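Local coordinates for protein glycosyltransferase Gtf1 (Streptococcus pneumoniae, PDB 4PQG) that is a glycosyltransferase of the GT-B clan, with Rossmann-like domains, an extended beta-sheet domain and a pocket that holds UDP, at residues D344-L357 and H456-C470. Sequence-based numbering, arbitrary orientation.
Sequences DWLVKAVIEAHKEL and HVEDQIKQAYAAKIC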
loop_
_atom_site.group_PDB
_atom_site.type_symbol
_atom_site.label_atom_id
_atom_site.label_comp_id
_atom_site.label_asym_id
_atom_site.label_seq_id
_atom_site.Cartn_x
_atom_site.Cartn_y
_atom_site.Cartn_z
ATOM N N ASP A 344 18.357 -8.716 -4.624
ATOM C CA ASP A 344 19.436 -9.713 -4.644
ATOM C C ASP A 344 20.637 -9.254 -5.461
ATOM O O ASP A 344 21.779 -9.490 -5.070
ATOM C CB ASP A 344 18.947 -11.097 -5.080
ATOM C CG ASP A 344 18.268 -11.079 -6.432
ATOM O OD1 ASP A 344 17.356 -10.241 -6.615
ATOM O OD2 ASP A 344 18.645 -11.900 -7.303
ATOM N N TRP A 345 20.380 -8.577 -6.579
ATOM C CA TRP A 345 21.442 -7.947 -7.355
ATOM C C TRP A 345 22.198 -6.927 -6.556
ATOM O O TRP A 345 23.432 -6.870 -6.643
ATOM C CB TRP A 345 20.905 -7.333 -8.647
ATOM C CG TRP A 345 20.266 -8.322 -9.597
ATOM C CD1 TRP A 345 20.363 -9.708 -9.577
ATOM C CD2 TRP A 345 19.435 -8.020 -10.774
ATOM N NE1 TRP A 345 19.656 -10.262 -10.611
ATOM C CE2 TRP A 345 19.076 -9.315 -11.364
ATOM C CE3 TRP A 345 18.950 -6.854 -11.357
ATOM C CZ2 TRP A 345 18.277 -9.415 -12.495
ATOM C CZ3 TRP A 345 18.133 -6.962 -12.492
ATOM C CH2 TRP A 345 17.812 -8.219 -13.051
ATOM N N LEU A 346 21.492 -6.117 -5.757
ATOM C CA LEU A 346 22.160 -5.133 -4.904
ATOM C C LEU A 346 23.029 -5.780 -3.831
ATOM O O LEU A 346 24.148 -5.307 -3.560
ATOM C CB LEU A 346 21.154 -4.188 -4.221
ATOM C CG LEU A 346 20.326 -3.300 -5.151
ATOM C CD1 LEU A 346 19.379 -2.450 -4.314
ATOM C CD2 LEU A 346 21.246 -2.428 -6.000
ATOM N N VAL A 347 22.512 -6.833 -3.202
ATOM C CA VAL A 347 23.266 -7.520 -2.162
ATOM C C VAL A 347 24.593 -8.052 -2.736
ATOM O O VAL A 347 25.666 -7.784 -2.172
ATOM C CB VAL A 347 22.442 -8.641 -1.467
ATOM C CG1 VAL A 347 23.320 -9.485 -0.553
ATOM C CG2 VAL A 347 21.301 -8.042 -0.653
ATOM N N LYS A 348 24.524 -8.769 -3.860
ATOM C CA LYS A 348 25.735 -9.269 -4.554
ATOM C C LYS A 348 26.719 -8.168 -4.993
ATOM O O LYS A 348 27.946 -8.347 -4.932
ATOM C CB LYS A 348 25.351 -10.157 -5.737
ATOM C CG LYS A 348 24.515 -11.358 -5.313
ATOM C CD LYS A 348 24.439 -12.419 -6.394
ATOM C CE LYS A 348 23.780 -13.680 -5.859
ATOM N NZ LYS A 348 23.931 -14.785 -6.846
ATOM N N ALA A 349 26.178 -7.028 -5.420
ATOM C CA ALA A 349 26.986 -5.868 -5.768
ATOM C C ALA A 349 27.714 -5.317 -4.545
ATOM O O ALA A 349 28.913 -4.987 -4.621
ATOM C CB ALA A 349 26.124 -4.790 -6.408
ATOM N N VAL A 350 26.999 -5.235 -3.423
ATOM C CA VAL A 350 27.569 -4.727 -2.176
ATOM C C VAL A 350 28.654 -5.668 -1.640
ATOM O O VAL A 350 29.707 -5.196 -1.226
ATOM C CB VAL A 350 26.487 -4.390 -1.118
ATOM C CG1 VAL A 350 27.107 -4.001 0.221
ATOM C CG2 VAL A 350 25.618 -3.248 -1.623
ATOM N N ILE A 351 28.406 -6.978 -1.675
ATOM C CA ILE A 351 29.427 -7.983 -1.328
ATOM C C ILE A 351 30.720 -7.767 -2.124
ATOM O O ILE A 351 31.818 -7.851 -1.569
ATOM C CB ILE A 351 28.914 -9.435 -1.529
ATOM C CG1 ILE A 351 27.787 -9.740 -0.539
ATOM C CG2 ILE A 351 30.044 -10.466 -1.388
ATOM C CD1 ILE A 351 26.940 -10.929 -0.960
ATOM N N GLU A 352 30.568 -7.469 -3.408
ATOM C CA GLU A 352 31.686 -7.273 -4.316
ATOM C C GLU A 352 32.418 -5.962 -4.021
ATOM O O GLU A 352 33.648 -5.950 -3.897
ATOM C CB GLU A 352 31.186 -7.335 -5.765
ATOM C CG GLU A 352 32.245 -7.216 -6.849
ATOM C CD GLU A 352 33.145 -8.443 -6.970
ATOM O OE1 GLU A 352 32.760 -9.547 -6.514
ATOM O OE2 GLU A 352 34.247 -8.288 -7.543
ATOM N N ALA A 353 31.667 -4.871 -3.884
ATOM C CA ALA A 353 32.251 -3.564 -3.594
ATOM C C ALA A 353 32.979 -3.565 -2.255
ATOM O O ALA A 353 33.971 -2.848 -2.074
ATOM C CB ALA A 353 31.191 -2.472 -3.629
ATOM N N HIS A 354 32.487 -4.385 -1.329
ATOM C CA HIS A 354 33.047 -4.508 0.014
ATOM C C HIS A 354 34.482 -5.008 0.013
ATOM O O HIS A 354 35.217 -4.803 0.977
ATOM C CB HIS A 354 32.154 -5.432 0.829
ATOM C CG HIS A 354 32.600 -5.630 2.247
ATOM N ND1 HIS A 354 33.351 -6.674 2.625
ATOM C CD2 HIS A 354 32.363 -4.882 3.391
ATOM C CE1 HIS A 354 33.589 -6.597 3.944
ATOM N NE2 HIS A 354 32.983 -5.500 4.411
ATOM N N LYS A 355 34.879 -5.678 -1.067
ATOM C CA LYS A 355 36.275 -6.078 -1.264
ATOM C C LYS A 355 37.183 -4.850 -1.349
ATOM O O LYS A 355 38.296 -4.868 -0.846
ATOM C CB LYS A 355 36.429 -6.921 -2.534
ATOM C CG LYS A 355 35.739 -8.271 -2.481
ATOM C CD LYS A 355 35.578 -8.847 -3.880
ATOM C CE LYS A 355 34.986 -10.251 -3.851
ATOM N NZ LYS A 355 34.880 -10.833 -5.224
ATOM N N GLU A 356 36.691 -3.796 -1.987
ATOM C CA GLU A 356 37.449 -2.572 -2.206
ATOM C C GLU A 356 37.237 -1.573 -1.069
ATOM O O GLU A 356 38.146 -0.801 -0.744
ATOM C CB GLU A 356 37.024 -1.949 -3.532
ATOM C CG GLU A 356 38.012 -0.971 -4.140
ATOM C CD GLU A 356 39.001 -1.633 -5.087
ATOM O OE1 GLU A 356 39.291 -2.841 -4.926
ATOM O OE2 GLU A 356 39.488 -0.939 -6.007
ATOM N N LEU A 357 36.036 -1.577 -0.482
ATOM C CA LEU A 357 35.692 -0.669 0.614
ATOM C C LEU A 357 35.155 -1.488 1.777
ATOM O O LEU A 357 33.936 -1.658 1.903
ATOM C CB LEU A 357 34.642 0.369 0.182
ATOM C CG LEU A 357 34.737 1.093 -1.168
ATOM C CD1 LEU A 357 33.432 1.802 -1.500
ATOM C CD2 LEU A 357 35.898 2.081 -1.215
ATOM N N HIS A 456 19.685 -9.357 -18.747
ATOM C CA HIS A 456 19.882 -9.265 -17.294
ATOM C C HIS A 456 20.913 -10.227 -16.755
ATOM O O HIS A 456 20.616 -11.010 -15.852
ATOM C CB HIS A 456 18.551 -9.441 -16.550
ATOM C CG HIS A 456 17.542 -8.355 -16.838
ATOM N ND1 HIS A 456 16.450 -8.563 -17.593
ATOM C CD2 HIS A 456 17.506 -7.014 -16.458
ATOM C CE1 HIS A 456 15.747 -7.421 -17.689
ATOM N NE2 HIS A 456 16.395 -6.474 -16.995
ATOM N N VAL A 457 22.129 -10.184 -17.306
ATOM C CA VAL A 457 23.221 -11.062 -16.853
ATOM C C VAL A 457 23.667 -10.649 -15.445
ATOM O O VAL A 457 24.202 -9.559 -15.248
ATOM C CB VAL A 457 24.433 -11.040 -17.821
ATOM C CG1 VAL A 457 25.495 -12.047 -17.385
ATOM C CG2 VAL A 457 23.988 -11.301 -19.257
ATOM N N GLU A 458 23.441 -11.530 -14.478
ATOM C CA GLU A 458 23.728 -11.253 -13.072
ATOM C C GLU A 458 25.180 -10.832 -12.785
ATOM O O GLU A 458 25.411 -9.848 -12.080
ATOM C CB GLU A 458 23.327 -12.440 -12.201
ATOM C CG GLU A 458 23.384 -12.146 -10.714
ATOM C CD GLU A 458 23.302 -13.396 -9.859
ATOM O OE1 GLU A 458 24.279 -14.179 -9.835
ATOM O OE2 GLU A 458 22.265 -13.590 -9.197
ATOM N N ASP A 459 26.154 -11.554 -13.332
ATOM C CA ASP A 459 27.568 -11.167 -13.155
ATOM C C ASP A 459 27.900 -9.748 -13.622
ATOM O O ASP A 459 28.638 -9.036 -12.939
ATOM C CB ASP A 459 28.495 -12.150 -13.867
ATOM C CG ASP A 459 28.479 -13.533 -13.246
ATOM O OD1 ASP A 459 28.099 -13.684 -12.060
ATOM O OD2 ASP A 459 28.867 -14.479 -13.956
ATOM N N GLN A 460 27.380 -9.359 -14.790
ATOM C CA GLN A 460 27.545 -8.003 -15.336
ATOM C C GLN A 460 26.894 -6.952 -14.452
ATOM O O GLN A 460 27.470 -5.888 -14.211
ATOM C CB GLN A 460 26.911 -7.887 -16.723
ATOM C CG GLN A 460 27.893 -7.866 -17.871
ATOM C CD GLN A 460 28.500 -9.226 -18.109
ATOM O OE1 GLN A 460 27.928 -10.060 -18.828
ATOM N NE2 GLN A 460 29.665 -9.467 -17.501
ATOM N N ILE A 461 25.682 -7.251 -13.992
ATOM C CA ILE A 461 24.935 -6.327 -13.138
ATOM C C ILE A 461 25.676 -6.054 -11.832
ATOM O O ILE A 461 25.888 -4.897 -11.478
ATOM C CB ILE A 461 23.513 -6.840 -12.852
ATOM C CG1 ILE A 461 22.670 -6.785 -14.133
ATOM C CG2 ILE A 461 22.864 -6.044 -11.715
ATOM C CD1 ILE A 461 21.475 -7.730 -14.099
ATOM N N LYS A 462 26.075 -7.104 -11.123
ATOM C CA LYS A 462 26.747 -6.926 -9.841
ATOM C C LYS A 462 28.070 -6.176 -10.006
ATOM O O LYS A 462 28.440 -5.365 -9.153
ATOM C CB LYS A 462 26.932 -8.262 -9.110
ATOM C CG LYS A 462 28.291 -8.918 -9.239
ATOM C CD LYS A 462 28.264 -10.323 -8.666
ATOM C CE LYS A 462 29.493 -11.098 -9.117
ATOM N NZ LYS A 462 29.217 -12.562 -9.129
ATOM N N GLN A 463 28.760 -6.445 -11.114
ATOM C CA GLN A 463 30.024 -5.782 -11.431
ATOM C C GLN A 463 29.800 -4.300 -11.708
ATOM O O GLN A 463 30.588 -3.464 -11.275
ATOM C CB GLN A 463 30.708 -6.480 -12.616
ATOM C CG GLN A 463 31.688 -5.638 -13.419
ATOM C CD GLN A 463 32.259 -6.400 -14.615
ATOM O OE1 GLN A 463 32.009 -6.052 -15.781
ATOM N NE2 GLN A 463 33.010 -7.467 -14.332
ATOM N N ALA A 464 28.715 -3.976 -12.405
ATOM C CA ALA A 464 28.389 -2.584 -12.707
ATOM C C ALA A 464 28.071 -1.794 -11.445
ATOM O O ALA A 464 28.691 -0.758 -11.194
ATOM C CB ALA A 464 27.253 -2.484 -13.726
ATOM N N TYR A 465 27.117 -2.269 -10.643
ATOM C CA TYR A 465 26.790 -1.587 -9.382
ATOM C C TYR A 465 28.020 -1.459 -8.472
ATOM O O TYR A 465 28.284 -0.369 -7.944
ATOM C CB TYR A 465 25.635 -2.285 -8.645
ATOM C CG TYR A 465 24.272 -1.860 -9.128
ATOM C CD1 TYR A 465 23.557 -0.853 -8.467
ATOM C CD2 TYR A 465 23.697 -2.455 -10.255
ATOM C CE1 TYR A 465 22.304 -0.451 -8.919
ATOM C CE2 TYR A 465 22.444 -2.075 -10.698
ATOM C CZ TYR A 465 21.748 -1.080 -10.029
ATOM O OH TYR A 465 20.510 -0.707 -10.503
ATOM N N ALA A 466 28.767 -2.557 -8.303
ATOM C CA ALA A 466 30.008 -2.534 -7.505
ATOM C C ALA A 466 30.944 -1.432 -7.983
ATOM O O ALA A 466 31.412 -0.632 -7.172
ATOM C CB ALA A 466 30.726 -3.874 -7.543
ATOM N N ALA A 467 31.187 -1.384 -9.298
ATOM C CA ALA A 467 32.059 -0.368 -9.908
ATOM C C ALA A 467 31.561 1.051 -9.657
ATOM O O ALA A 467 32.352 1.967 -9.418
ATOM C CB ALA A 467 32.202 -0.612 -11.405
ATOM N N LYS A 468 30.247 1.239 -9.720
ATOM C CA LYS A 468 29.673 2.566 -9.536
ATOM C C LYS A 468 29.709 3.051 -8.087
ATOM O O LYS A 468 29.995 4.231 -7.822
ATOM C CB LYS A 468 28.265 2.649 -10.133
ATOM C CG LYS A 468 28.261 2.843 -11.642
ATOM C CD LYS A 468 29.115 4.050 -12.021
ATOM C CE LYS A 468 29.118 4.286 -13.507
ATOM N NZ LYS A 468 29.895 5.511 -13.829
ATOM N N ILE A 469 29.422 2.147 -7.155
ATOM C CA ILE A 469 29.535 2.448 -5.733
ATOM C C ILE A 469 30.974 2.866 -5.449
ATOM O O ILE A 469 31.202 3.939 -4.891
ATOM C CB ILE A 469 29.149 1.237 -4.842
ATOM C CG1 ILE A 469 27.634 0.952 -4.935
ATOM C CG2 ILE A 469 29.555 1.478 -3.395
ATOM C CD1 ILE A 469 27.241 -0.476 -4.600
ATOM N N CYS A 470 31.929 2.016 -5.846
ATOM C CA CYS A 470 33.355 2.280 -5.634
ATOM C C CYS A 470 33.789 3.619 -6.229
ATOM O O CYS A 470 34.475 4.385 -5.566
ATOM C CB CYS A 470 34.205 1.132 -6.188
ATOM S SG CYS A 470 34.107 -0.356 -5.179
#
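Trp345 lays its indole against Ile461, whose CD1 sits over one face of the six-membered ring, 3.6 Å from its centroid and 4° off the normal, a CH-pi contact. With CG anti to the carbonyl carbon (chi1 -61°), the indole reaches on to His456, whose ring is nearly parallel to it but slid so far that the two barely overlap. Glu458 runs past the pyrrole part of the indole, CG to Trp345 CD1 4.0 Å, and its extended chain brings both carboxylate oxygens to Lys348 NZ in a salt bridge whose two hydrogen bonds are weak, OE1 at 3.1 Å from NZ.

Beyond this end the helices close up where alanines face across: Ala349 CB lies against Tyr465 CB at 3.4 Å, and Ala466 CB rests on Ala349 O and Glu352 CG. The axes of helices 344-353 and 458-470 thus approach to 7.9 Å, crossing at -55°. Farther along, Cys470 SG lies 3.7 Å from Glu356 CB and also touches Ala353. Tyr465 OH is hydrogen-bonded to Thr407 O, while Phe431 of strand 428-431 touches Trp345 and Ile461, tying both helices to the parallel sheet of this Rossmann-like domain. The contact is therefore mainly apolar, and its one salt bridge between the helices joins two partly exposed side chains.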